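Local coordinates for ECF RNA polymerase sigma factor SigK (Mycobacterium tuberculosis, PDB 4NQW), which probably acts as an ECF sigma factor, directing RNA polymerase to specific promoters once its anti-sigma factor is removed by regulated proteolysis, at residues L32-A36 / A83-S88; I75-V79 / A95-T99; T157-I162 / R189-L194. All coordinates share one frame; numbering follows the deposited sequence.

Interaction 1: residues L32-A36 / A83-S88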
loop_
_atom_site.group_PDB
_atom_site.type_symbol
_atom_site.label_atom_id
_atom_site.label_comp_id
_atom_site.label_asym_id
_atom_site.label_seq_id
_atom_site.Cartn_x
_atom_site.Cartn_y
_atom_site.Cartn_z
ATOM N N LEU A 32 -7.481 -15.947 0.680
ATOM C CA LEU A 32 -6.296 -15.806 -0.170
ATOM C C LEU A 32 -5.492 -17.107 -0.195
ATOM O O LEU A 32 -4.850 -17.434 -1.192
ATOM C CB LEU A 32 -5.408 -14.651 0.310
ATOM C CG LEU A 32 -4.752 -13.784 -0.772
ATOM C CD1 LEU A 32 -3.757 -12.835 -0.128
ATOM C CD2 LEU A 32 -4.064 -14.596 -1.860
ATOM N N ARG A 33 -5.534 -17.847 0.909
ATOM C CA ARG A 33 -4.863 -19.143 0.996
ATOM C C ARG A 33 -5.513 -20.160 0.051
ATOM O O ARG A 33 -4.848 -21.079 -0.431
ATOM C CB ARG A 33 -4.888 -19.668 2.438
ATOM C CG ARG A 33 -3.561 -20.237 2.915
ATOM C CD ARG A 33 -3.648 -20.725 4.354
ATOM N NE ARG A 33 -4.086 -19.673 5.275
ATOM C CZ ARG A 33 -3.314 -18.696 5.746
ATOM N NH1 ARG A 33 -2.035 -18.601 5.394
ATOM N NH2 ARG A 33 -3.830 -17.798 6.579
ATOM N N ARG A 34 -6.808 -19.987 -0.212
ATOM C CA ARG A 34 -7.542 -20.889 -1.097
ATOM C C ARG A 34 -7.440 -20.537 -2.589
ATOM O O ARG A 34 -7.765 -21.380 -3.425
ATOM C CB ARG A 34 -9.014 -20.975 -0.677
ATOM C CG ARG A 34 -9.236 -21.711 0.639
ATOM C CD ARG A 34 -10.692 -22.101 0.832
ATOM N NE ARG A 34 -11.079 -23.219 -0.031
ATOM C CZ ARG A 34 -10.851 -24.507 0.231
ATOM N NH1 ARG A 34 -10.228 -24.886 1.346
ATOM N NH2 ARG A 34 -11.252 -25.431 -0.635
ATOM N N VAL A 35 -6.981 -19.330 -2.936
ATOM C CA VAL A 35 -6.881 -18.945 -4.360
ATOM C C VAL A 35 -5.605 -19.463 -5.040
ATOM O O VAL A 35 -5.375 -19.184 -6.219
ATOM C CB VAL A 35 -7.048 -17.414 -4.608
ATOM C CG1 VAL A 35 -8.160 -16.832 -3.747
ATOM C CG2 VAL A 35 -5.748 -16.654 -4.393
ATOM N N ALA A 36 -4.775 -20.202 -4.306
ATOM C CA ALA A 36 -3.627 -20.892 -4.895
ATOM C C ALA A 36 -3.417 -22.245 -4.221
ATOM O O ALA A 36 -2.587 -22.392 -3.325
ATOM C CB ALA A 36 -2.373 -20.038 -4.791
ATOM N N ALA A 83 -0.517 -15.523 -5.731
ATOM C CA ALA A 83 -1.132 -15.805 -4.423
ATOM C C ALA A 83 -0.374 -16.865 -3.623
ATOM O O ALA A 83 -0.471 -16.903 -2.396
ATOM C CB ALA A 83 -2.582 -16.227 -4.586
ATOM N N SER A 84 0.361 -17.730 -4.320
ATOM C CA SER A 84 1.184 -18.749 -3.669
ATOM C C SER A 84 2.375 -18.144 -2.917
ATOM O O SER A 84 2.919 -18.775 -2.011
ATOM C CB SER A 84 1.677 -19.769 -4.697
ATOM O OG SER A 84 2.422 -19.137 -5.723
ATOM N N GLU A 85 2.777 -16.931 -3.296
ATOM C CA GLU A 85 3.843 -16.206 -2.596
ATOM C C GLU A 85 3.382 -15.644 -1.248
ATOM O O GLU A 85 4.214 -15.309 -0.402
ATOM C CB GLU A 85 4.375 -15.054 -3.454
ATOM C CG GLU A 85 5.001 -15.483 -4.774
ATOM C CD GLU A 85 5.556 -14.315 -5.577
ATOM O OE1 GLU A 85 5.098 -13.168 -5.380
ATOM O OE2 GLU A 85 6.451 -14.549 -6.416
ATOM N N PHE A 86 2.069 -15.528 -1.057
ATOM C CA PHE A 86 1.512 -14.961 0.172
ATOM C C PHE A 86 1.842 -15.802 1.406
ATOM O O PHE A 86 1.663 -17.022 1.404
ATOM C CB PHE A 86 -0.008 -14.798 0.055
ATOM C CG PHE A 86 -0.669 -14.364 1.332
ATOM C CD1 PHE A 86 -0.424 -13.105 1.859
ATOM C CD2 PHE A 86 -1.535 -15.213 2.007
ATOM C CE1 PHE A 86 -1.026 -12.701 3.039
ATOM C CE2 PHE A 86 -2.142 -14.815 3.187
ATOM C CZ PHE A 86 -1.888 -13.557 3.703
ATOM N N ASP A 87 2.324 -15.128 2.449
ATOM C CA ASP A 87 2.611 -15.748 3.739
ATOM C C ASP A 87 1.963 -14.899 4.832
ATOM O O ASP A 87 2.428 -13.798 5.127
ATOM C CB ASP A 87 4.125 -15.840 3.951
ATOM C CG ASP A 87 4.510 -16.683 5.167
ATOM O OD1 ASP A 87 3.617 -17.148 5.909
ATOM O OD2 ASP A 87 5.725 -16.883 5.377
ATOM N N SER A 88 0.890 -15.412 5.431
ATOM C CA SER A 88 0.124 -14.656 6.428
ATOM C C SER A 88 0.944 -14.312 7.673
ATOM O O SER A 88 0.624 -13.360 8.384
ATOM C CB SER A 88 -1.137 -15.417 6.837
ATOM O OG SER A 88 -0.809 -16.640 7.469
#
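Residues 32-36, on the N-terminal helix 28-34, pack on a loop of sigma-70 region 2, the one after helix 65-82, and Leu32 meets Ala83 and Phe86 there. The two methyls of Leu32 divide the work. CD1 sits over the middle of one face of the Phe86 ring, a CH-pi contact with CD1 3.8 Å from the ring centroid and 13° off its normal. CD2 presses instead on CB of Ala83, at 3.5 Å. The opposite face of the ring, nearer its rim, carries the backbone N of Ser88, which places the phenyl group between the Leu32 methyl and its own chain. Phe86 presents the ring this way because CG stands anti to the backbone N (chi1 174°), beside the carbonyl carbon. Ala83 CB is also met by Val35 CG2 and by Ala36 CB, so one small methyl serves three residues of 32-36. Ala36 CB further lies 3.6 Å from Ser84 N.

The polar end of the contact belongs to Arg33. Its CB is directed away from the loop, but a bend at chi3 brings the guanidinium back, and NH1 donates to Ser88 OG at 3.1 Å, with an N-H...O angle of 149° and the acceptor close to the guanidinium plane. Asp87 OD1, 5.9 Å from Arg33 NH1, may add a weak electrostatic attraction. Helix 93-111 packs against the same residues: Leu32 touches its Ala93 and Trp96, and Phe86 meets the Trp96 ring edge-to-face while also packing on Ala93.

Interaction 2: residues I75-V79 / A95-T99. With CD (cadmium ion), chain F.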
loop_
_atom_site.group_PDB
_atom_site.type_symbol
_atom_site.label_atom_id
_atom_site.label_comp_id
_atom_site.label_asym_id
_atom_site.label_seq_id
_atom_site.Cartn_x
_atom_site.Cartn_y
_atom_site.Cartn_z
ATOM N N ILE A 75 -4.064 -5.747 -11.033
ATOM C CA ILE A 75 -3.834 -6.040 -9.617
ATOM C C ILE A 75 -4.404 -7.404 -9.240
ATOM O O ILE A 75 -3.703 -8.225 -8.657
ATOM C CB ILE A 75 -4.421 -4.940 -8.703
ATOM C CG1 ILE A 75 -3.634 -3.639 -8.886
ATOM C CG2 ILE A 75 -4.357 -5.358 -7.240
ATOM C CD1 ILE A 75 -4.348 -2.386 -8.419
ATOM N N TYR A 76 -5.664 -7.651 -9.587
ATOM C CA TYR A 76 -6.305 -8.930 -9.264
ATOM C C TYR A 76 -5.802 -10.095 -10.123
ATOM O O TYR A 76 -5.904 -11.252 -9.707
ATOM C CB TYR A 76 -7.831 -8.811 -9.320
ATOM C CG TYR A 76 -8.378 -8.062 -8.130
ATOM C CD1 TYR A 76 -8.788 -6.737 -8.239
ATOM C CD2 TYR A 76 -8.451 -8.670 -6.883
ATOM C CE1 TYR A 76 -9.273 -6.044 -7.140
ATOM C CE2 TYR A 76 -8.932 -7.987 -5.780
ATOM C CZ TYR A 76 -9.342 -6.676 -5.913
ATOM O OH TYR A 76 -9.825 -6.001 -4.818
ATOM N N LEU A 77 -5.250 -9.799 -11.298
ATOM C CA LEU A 77 -4.545 -10.824 -12.077
ATOM C C LEU A 77 -3.271 -11.235 -11.334
ATOM O O LEU A 77 -2.964 -12.420 -11.250
ATOM C CB LEU A 77 -4.223 -10.330 -13.498
ATOM C CG LEU A 77 -3.756 -11.334 -14.573
ATOM C CD1 LEU A 77 -2.335 -11.837 -14.338
ATOM C CD2 LEU A 77 -4.713 -12.510 -14.717
ATOM N N GLU A 78 -2.543 -10.262 -10.782
ATOM C CA GLU A 78 -1.357 -10.572 -9.972
ATOM C C GLU A 78 -1.727 -11.312 -8.686
ATOM O O GLU A 78 -0.996 -12.205 -8.261
ATOM C CB GLU A 78 -0.538 -9.317 -9.634
ATOM C CG GLU A 78 0.734 -9.640 -8.847
ATOM C CD GLU A 78 1.646 -8.450 -8.610
ATOM O OE1 GLU A 78 2.651 -8.618 -7.888
ATOM O OE2 GLU A 78 1.377 -7.350 -9.135
ATOM N N VAL A 79 -2.848 -10.942 -8.069
ATOM C CA VAL A 79 -3.344 -11.664 -6.893
ATOM C C VAL A 79 -3.463 -13.141 -7.247
ATOM O O VAL A 79 -2.885 -13.995 -6.582
ATOM C CB VAL A 79 -4.723 -11.151 -6.416
ATOM C CG1 VAL A 79 -5.295 -12.054 -5.328
ATOM C CG2 VAL A 79 -4.621 -9.726 -5.896
ATOM N N ALA A 95 -3.202 -6.177 3.656
ATOM C CA ALA A 95 -1.974 -5.403 3.473
ATOM C C ALA A 95 -1.199 -5.854 2.237
ATOM O O ALA A 95 -0.661 -5.028 1.499
ATOM C CB ALA A 95 -1.095 -5.512 4.711
ATOM N N TRP A 96 -1.146 -7.164 2.023
ATOM C CA TRP A 96 -0.497 -7.751 0.850
ATOM C C TRP A 96 -1.146 -7.248 -0.442
ATOM O O TRP A 96 -0.453 -6.911 -1.403
ATOM C CB TRP A 96 -0.590 -9.276 0.941
ATOM C CG TRP A 96 0.155 -10.045 -0.106
ATOM C CD1 TRP A 96 1.483 -10.359 -0.104
ATOM C CD2 TRP A 96 -0.397 -10.642 -1.285
ATOM N NE1 TRP A 96 1.795 -11.099 -1.220
ATOM C CE2 TRP A 96 0.659 -11.287 -1.962
ATOM C CE3 TRP A 96 -1.679 -10.684 -1.842
ATOM C CZ2 TRP A 96 0.472 -11.967 -3.165
ATOM C CZ3 TRP A 96 -1.865 -11.362 -3.039
ATOM C CH2 TRP A 96 -0.794 -11.997 -3.686
ATOM N N LEU A 97 -2.477 -7.181 -0.445
ATOM C CA LEU A 97 -3.244 -6.723 -1.606
ATOM C C LEU A 97 -3.113 -5.215 -1.834
ATOM O O LEU A 97 -2.828 -4.777 -2.949
ATOM C CB LEU A 97 -4.722 -7.095 -1.439
ATOM C CG LEU A 97 -5.721 -6.572 -2.478
ATOM C CD1 LEU A 97 -5.479 -7.208 -3.834
ATOM C CD2 LEU A 97 -7.145 -6.835 -2.013
ATOM N N LEU A 98 -3.339 -4.423 -0.789
ATOM C CA LEU A 98 -3.305 -2.963 -0.935
ATOM C C LEU A 98 -1.905 -2.436 -1.242
ATOM O O LEU A 98 -1.756 -1.447 -1.956
ATOM C CB LEU A 98 -3.879 -2.253 0.300
ATOM C CG LEU A 98 -5.370 -1.898 0.253
ATOM C CD1 LEU A 98 -5.700 -0.996 -0.925
ATOM C CD2 LEU A 98 -6.225 -3.145 0.203
ATOM N N THR A 99 -0.885 -3.102 -0.709
ATOM C CA THR A 99 0.502 -2.721 -0.964
ATOM C C THR A 99 0.878 -2.923 -2.432
ATOM O O THR A 99 1.526 -2.062 -3.030
ATOM C CB THR A 99 1.469 -3.517 -0.071
ATOM O OG1 THR A 99 1.135 -3.295 1.304
ATOM C CG2 THR A 99 2.912 -3.093 -0.311
HETATM CD CD CD F . 3.873 -6.424 -8.445
HETATM O O HOH W 1 5.999 -7.334 -9.930
#
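Leu97 reaches across to Ile75, Tyr76 and Val79 although the axes of 75-79 and 95-99 stay 10.7 Å apart at their closest, the two segments running in roughly opposing directions with 139° between them. With its CG anti to the backbone N (chi1 174°), Leu97 brings CD1 to three side chains and CD2 to the Tyr76 hydroxyl. CD1 touches Val79 CG2, at 3.4 Å, and Ile75 CG2, at 4.0 Å, and also approaches Tyr76 CE2 obliquely to the phenol ring. CD2 comes 4.0 Å from Tyr76 OH, a hydroxyl hydrogen-bonded with Thr50 OG1. Trp96 adds a second, looser touch beside Leu97. The six-membered end of its indole lies against Val79, CZ3 being 4.2 Å from CG1, while the Val79 carbonyl O is near the ring plane at the CH2 edge.

On the flank of 75-79, Glu78 extends fully from an anti CG (chi1 -177°) and chelates a cadmium ion through both carboxylate oxygens, OE1 at 2.6 Å and OE2 at 2.8 Å; a water is a further ligand. OE2 is also hydrogen-bonded by Arg104, which together with the metal should favour the charged carboxylate. The chain of another protein packs against Tyr76 and Leu98. Helix 42-62 completes the packing: Leu97 lies on Thr50 and Val54, Tyr76 on Val54, and the Tyr76 ring meets Tyr47 edge-to-face. Along helix 93-111, Ile75 touches Ala101 and Val79 touches Met100.

Interaction 3: residues T157-I162 / R189-L194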
loop_
_atom_site.group_PDB
_atom_site.type_symbol
_atom_site.label_atom_id
_atom_site.label_comp_id
_atom_site.label_asym_id
_atom_site.label_seq_id
_atom_site.Cartn_x
_atom_site.Cartn_y
_atom_site.Cartn_z
ATOM N N THR A 157 2.361 19.280 8.570
ATOM C CA THR A 157 3.551 18.678 7.956
ATOM C C THR A 157 3.439 17.160 7.823
ATOM O O THR A 157 3.833 16.591 6.803
ATOM C CB THR A 157 4.841 18.999 8.745
ATOM O OG1 THR A 157 4.505 19.502 10.044
ATOM C CG2 THR A 157 5.676 20.033 8.008
ATOM N N GLN A 158 2.907 16.512 8.854
ATOM C CA GLN A 158 2.772 15.055 8.857
ATOM C C GLN A 158 1.682 14.574 7.892
ATOM O O GLN A 158 1.834 13.531 7.256
ATOM C CB GLN A 158 2.535 14.543 10.284
ATOM C CG GLN A 158 3.784 14.648 11.149
ATOM C CD GLN A 158 3.502 14.583 12.638
ATOM O OE1 GLN A 158 2.568 13.920 13.076
ATOM N NE2 GLN A 158 4.325 15.270 13.427
ATOM N N ARG A 159 0.597 15.338 7.774
ATOM C CA ARG A 159 -0.443 15.053 6.781
ATOM C C ARG A 159 0.081 15.288 5.363
ATOM O O ARG A 159 -0.230 14.529 4.446
ATOM C CB ARG A 159 -1.679 15.923 7.024
ATOM C CG ARG A 159 -2.878 15.554 6.162
ATOM C CD ARG A 159 -3.932 16.650 6.141
ATOM N NE ARG A 159 -4.412 16.993 7.483
ATOM C CZ ARG A 159 -4.150 18.125 8.139
ATOM N NH1 ARG A 159 -3.398 19.085 7.601
ATOM N NH2 ARG A 159 -4.652 18.304 9.355
ATOM N N GLN A 160 0.868 16.349 5.195
ATOM C CA GLN A 160 1.464 16.701 3.903
ATOM C C GLN A 160 2.420 15.623 3.379
ATOM O O GLN A 160 2.465 15.370 2.178
ATOM C CB GLN A 160 2.206 18.034 4.029
ATOM C CG GLN A 160 2.720 18.628 2.725
ATOM C CD GLN A 160 3.516 19.907 2.954
ATOM O OE1 GLN A 160 4.361 19.973 3.849
ATOM N NE2 GLN A 160 3.250 20.930 2.145
ATOM N N CYS A 161 3.182 15.001 4.279
ATOM C CA CYS A 161 4.108 13.925 3.904
ATOM C C CYS A 161 3.376 12.739 3.286
ATOM O O CYS A 161 3.777 12.234 2.236
ATOM C CB CYS A 161 4.923 13.446 5.111
ATOM S SG CYS A 161 6.382 14.450 5.462
ATOM N N ILE A 162 2.308 12.299 3.946
ATOM C CA ILE A 162 1.500 11.189 3.442
ATOM C C ILE A 162 0.776 11.591 2.155
ATOM O O ILE A 162 0.677 10.796 1.225
ATOM C CB ILE A 162 0.498 10.684 4.506
ATOM C CG1 ILE A 162 1.266 10.109 5.703
ATOM C CG2 ILE A 162 -0.440 9.633 3.913
ATOM C CD1 ILE A 162 0.404 9.501 6.790
ATOM N N ARG A 189 9.891 12.562 9.553
ATOM C CA ARG A 189 8.531 13.095 9.530
ATOM C C ARG A 189 7.526 12.071 9.008
ATOM O O ARG A 189 6.420 11.961 9.538
ATOM C CB ARG A 189 8.472 14.383 8.698
ATOM C CG ARG A 189 7.389 15.372 9.109
ATOM C CD ARG A 189 7.395 15.653 10.610
ATOM N NE ARG A 189 7.457 17.081 10.917
ATOM C CZ ARG A 189 8.579 17.774 11.109
ATOM N NH1 ARG A 189 9.774 17.191 11.029
ATOM N NH2 ARG A 189 8.509 19.070 11.386
ATOM N N MET A 190 7.911 11.326 7.974
ATOM C CA MET A 190 7.088 10.224 7.471
ATOM C C MET A 190 6.879 9.171 8.553
ATOM O O MET A 190 5.776 8.659 8.720
ATOM C CB MET A 190 7.738 9.575 6.252
ATOM C CG MET A 190 7.609 10.387 4.979
ATOM S SD MET A 190 8.361 9.534 3.584
ATOM C CE MET A 190 7.912 10.645 2.257
ATOM N N ARG A 191 7.950 8.857 9.277
ATOM C CA ARG A 191 7.886 7.935 10.409
ATOM C C ARG A 191 6.940 8.432 11.493
ATOM O O ARG A 191 6.140 7.665 12.021
ATOM C CB ARG A 191 9.274 7.731 11.015
ATOM C CG ARG A 191 10.162 6.797 10.218
ATOM C CD ARG A 191 11.492 6.554 10.918
ATOM N NE ARG A 191 11.318 5.874 12.202
ATOM C CZ ARG A 191 12.278 5.231 12.863
ATOM N NH1 ARG A 191 13.512 5.143 12.371
ATOM N NH2 ARG A 191 11.997 4.654 14.027
ATOM N N ASP A 192 7.045 9.716 11.825
ATOM C CA ASP A 192 6.181 10.323 12.839
ATOM C C ASP A 192 4.711 10.264 12.431
ATOM O O ASP A 192 3.852 9.906 13.239
ATOM C CB ASP A 192 6.598 11.773 13.116
ATOM C CG ASP A 192 7.936 11.876 13.840
ATOM O OD1 ASP A 192 8.598 10.833 14.047
ATOM O OD2 ASP A 192 8.331 13.005 14.203
ATOM N N ALA A 193 4.432 10.603 11.175
ATOM C CA ALA A 193 3.070 10.579 10.643
ATOM C C ALA A 193 2.452 9.187 10.756
ATOM O O ALA A 193 1.310 9.044 11.192
ATOM C CB ALA A 193 3.064 11.040 9.194
ATOM N N LEU A 194 3.217 8.167 10.371
ATOM C CA LEU A 194 2.748 6.778 10.442
ATOM C C LEU A 194 2.620 6.258 11.877
ATOM O O LEU A 194 1.775 5.403 12.145
ATOM C CB LEU A 194 3.653 5.847 9.622
ATOM C CG LEU A 194 3.275 5.650 8.149
ATOM C CD1 LEU A 194 2.038 4.774 8.017
ATOM C CD2 LEU A 194 3.074 6.971 7.422
#
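Ala193 packs directly against Gln158, their CA atoms only 4.8 Å apart, and this is where helices 156-167 and 183-201 come together most tightly. Ala193 CB lies 3.4 Å from the Gln158 carbonyl O and 3.7 Å from Gln158 CB; so small a side chain lets the axes of the two segments approach to 8.6 Å while crossing at -100°. Ile162 directs CD1 onto both Ala193 CB and Leu194 CD2, the latter at 3.7 Å; Cys161 CB separately meets Met190 CG at 4.1 Å.

The outer side is looser and more polar. Arg189, bent at chi2 and chi3, lays its aliphatic part over Cys161 SG and brings CD 3.8 Å from Gln158 CG, the two chains crossing at about a right angle with their amide and guanidinium planes 77° apart. Arg189 NE lies 3.9 Å from Thr157 CB, a contact without a hydrogen bond. Asp192 only brushes Gln158 NE2 with its CB, its carboxylate being paired with Arg195.

The two helices belong to domain 4 of the sigma-70 factors, whose predicted helix-turn-helix DNA-binding motif reaches residues 189-191.

Interactions 1 and 2 form one continuous packed region, with 83-88, 75-79 and 95-99 in domain 2 and centres about 11 Å apart. Trp96 joins them: Leu32 CD1 is 3.4 Å from Trp96 CE3, Phe86 CD1 3.7 Å from Trp96 CG, and Ala83 CA 3.9 Å from Trp96 CH2. Interaction 1 joins helix 28-34 to the loop, interaction 2 the two helices on either side of that loop. Cadmium ions lie beside both, one about 5 Å from the Ser88 side chain and one held by Glu78. Interaction 3 stands apart in domain 4, across the chain's centre, its nearest atoms about 18 Å from interaction 1 and about 11 Å from interaction 2.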